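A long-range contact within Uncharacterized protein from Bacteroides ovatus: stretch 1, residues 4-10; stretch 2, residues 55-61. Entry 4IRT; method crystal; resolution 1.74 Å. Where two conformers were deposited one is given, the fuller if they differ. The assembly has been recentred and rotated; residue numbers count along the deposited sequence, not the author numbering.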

# COMPACT_ATOMS: atom_id res chain seq x y z
N GLN A 4 23.04 -6.83 -3.60
CA GLN A 4 21.81 -6.11 -3.12
C GLN A 4 22.14 -5.15 -1.98
O GLN A 4 22.34 -5.58 -0.83
N HIS A 5 22.05 -3.86 -2.28
CA HIS A 5 22.64 -2.83 -1.43
C HIS A 5 21.68 -2.27 -0.38
O HIS A 5 20.61 -1.76 -0.70
N LEU A 6 22.09 -2.35 0.86
CA LEU A 6 21.30 -1.87 1.98
C LEU A 6 21.89 -0.58 2.52
O LEU A 6 23.09 -0.51 2.81
N VAL A 7 21.04 0.44 2.63
CA VAL A 7 21.44 1.72 3.13
C VAL A 7 20.83 1.90 4.53
O VAL A 7 19.60 1.90 4.70
N GLU A 8 21.68 1.98 5.54
CA GLU A 8 21.16 2.17 6.89
C GLU A 8 20.45 3.51 7.03
O GLU A 8 20.92 4.54 6.50
N VAL A 9 19.32 3.48 7.74
CA VAL A 9 18.61 4.68 8.11
C VAL A 9 18.76 4.92 9.62
O VAL A 9 19.50 5.83 10.07
N GLY A 10 18.09 4.08 10.40
CA GLY A 10 18.14 4.17 11.85
C GLY A 10 17.30 3.08 12.49
O GLY A 10 16.47 2.48 11.84
N SER A 55 23.57 10.08 -1.84
CA SER A 55 24.24 9.96 -0.56
C SER A 55 23.61 8.84 0.31
O SER A 55 22.49 8.39 0.07
N GLU A 56 24.36 8.37 1.30
CA GLU A 56 23.82 7.49 2.31
C GLU A 56 23.71 8.19 3.66
O GLU A 56 23.44 7.54 4.67
N GLN A 57 23.87 9.51 3.66
CA GLN A 57 23.75 10.30 4.88
C GLN A 57 22.33 10.88 5.03
O GLN A 57 21.91 11.75 4.27
N TRP A 58 21.62 10.40 6.04
CA TRP A 58 20.27 10.87 6.36
C TRP A 58 20.27 12.01 7.37
O TRP A 58 21.13 12.10 8.25
N THR A 59 19.31 12.91 7.21
CA THR A 59 18.94 13.83 8.24
C THR A 59 17.69 13.24 8.85
O THR A 59 16.72 12.99 8.16
N LEU A 60 17.72 13.01 10.15
CA LEU A 60 16.56 12.42 10.85
C LEU A 60 16.03 13.39 11.88
O LEU A 60 16.81 14.09 12.54
N HIS A 61 14.71 13.46 12.01
CA HIS A 61 14.06 14.42 12.92
C HIS A 61 12.98 13.69 13.70
O HIS A 61 12.03 13.17 13.10

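The two stretches run in nearly the same direction, 19° apart, but their backbones are too far apart for direct pairing. The nearest CA atoms are V7 to E56 at 6.3 Å and V9 to W58 at 6.6 Å. Side chains and waters fill the gap.

The direct side-chain hydrogen bond lies at the H5 end. H5 (chi1 t) and E56 (chi1 m, chi2 t) both point toward the opposite stretch. H5 NE2 donates a very short, nearly straight hydrogen bond to E56 OE2 (2.5 Å, 165°). The carboxylate oxygen sits at the edge of the imidazole, near its plane, where the N-H can reach it. E56 OE2 also lies 3.8 Å from V7 CG2.

Three waters bridge the stretches. Water 1 donates to L6 O (2.8 Å) and to E56 OE1 (2.7 Å). Water 2 donates to E8 O and E56 O, both at 2.7 Å, and so links two backbone carbonyls that cannot bond each other. Water 3 accepts from E8 N at 2.9 Å and gives a weak bond to E56 OE1 at 3.3 Å. The E8 side chain takes no part; its end leads away.

The apolar packing centres on W58 (chi1 m, chi2 85°), which points toward stretch 1. The CA-to-CB bond of V9 (chi1 t) points sideways. V9 CA sits over one face of W58, 4.2 Å from the centroid of its five-membered ring, a CH-pi contact. V9 CG2 reaches W58 CE2 at 3.8 Å. V7, buried and also t, points inward and meets the indole edge, with V7 CG1 3.8 Å from W58 NE1. W58 NE1 is 3.2 Å from E8 O.

L60 (chi1 m, chi2 t) also points toward stretch 1 and adds an apolar contact with V9: L60 CD2 is 3.9 Å from V9 CG1. Separately, L60 CD1 is 3.6 Å from V9 O.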

# COMPACT_ATOMS: atom_id res chain seq x y z
CB GLN A 4 20.74 -7.11 -2.65
CG GLN A 4 20.20 -8.01 -3.76
CD GLN A 4 19.42 -7.25 -4.83
OE1 GLN A 4 19.08 -6.08 -4.66
NE2 GLN A 4 19.16 -7.92 -5.96
CB HIS A 5 23.19 -1.71 -2.31
CG HIS A 5 24.02 -0.73 -1.55
ND1 HIS A 5 25.25 -1.07 -1.02
CD2 HIS A 5 23.81 0.56 -1.23
CE1 HIS A 5 25.76 -0.01 -0.41
NE2 HIS A 5 24.91 0.99 -0.53
CB LEU A 6 21.29 -2.91 3.09
CG LEU A 6 20.52 -4.22 2.93
CD1 LEU A 6 20.96 -5.16 4.06
CD2 LEU A 6 19.04 -3.99 2.94
CB VAL A 7 20.93 2.83 2.22
CG1 VAL A 7 21.34 4.17 2.80
CG2 VAL A 7 21.47 2.64 0.81
CB GLU A 8 22.28 2.09 7.90
CG GLU A 8 22.84 0.71 8.14
CD GLU A 8 23.83 0.66 9.30
OE1 GLU A 8 24.25 1.73 9.76
OE2 GLU A 8 24.17 -0.44 9.74
CB VAL A 9 17.11 4.61 7.73
CG1 VAL A 9 16.42 5.89 8.15
CG2 VAL A 9 16.94 4.33 6.26
CB SER A 55 24.10 11.32 0.17
OG SER A 55 24.67 11.27 1.46
CB GLU A 56 24.66 6.22 2.38
CG GLU A 56 24.68 5.51 1.04
CD GLU A 56 25.13 4.07 1.10
OE1 GLU A 56 25.52 3.61 2.18
OE2 GLU A 56 25.08 3.40 0.03
CB GLN A 57 24.79 11.44 4.89
CG GLN A 57 26.23 11.00 4.61
CD GLN A 57 26.69 9.86 5.49
OE1 GLN A 57 27.10 8.80 5.01
NE2 GLN A 57 26.62 10.07 6.81
CB TRP A 58 19.44 9.73 6.95
CG TRP A 58 19.18 8.62 5.98
CD1 TRP A 58 19.99 7.56 5.71
CD2 TRP A 58 18.05 8.48 5.14
NE1 TRP A 58 19.43 6.77 4.75
CE2 TRP A 58 18.23 7.31 4.38
CE3 TRP A 58 16.87 9.22 4.96
CZ2 TRP A 58 17.28 6.87 3.45
CZ3 TRP A 58 15.95 8.80 4.04
CH2 TRP A 58 16.15 7.62 3.30
CB THR A 59 18.70 15.23 7.66
OG1 THR A 59 19.93 15.69 7.07
CG2 THR A 59 18.28 16.25 8.72
CB LEU A 60 16.94 11.11 11.52
CG LEU A 60 17.52 10.02 10.61
CD1 LEU A 60 18.03 8.86 11.45
CD2 LEU A 60 16.53 9.58 9.55
CB HIS A 61 13.44 15.59 12.15
CG HIS A 61 12.60 16.49 13.00
ND1 HIS A 61 13.13 17.29 14.00
CD2 HIS A 61 11.27 16.71 13.01
CE1 HIS A 61 12.16 17.99 14.56
NE2 HIS A 61 11.02 17.62 14.01
O HOH W 1 25.50 0.98 2.83
O HOH W 2 23.50 5.17 5.92
O HOH W 3 24.50 2.51 5.17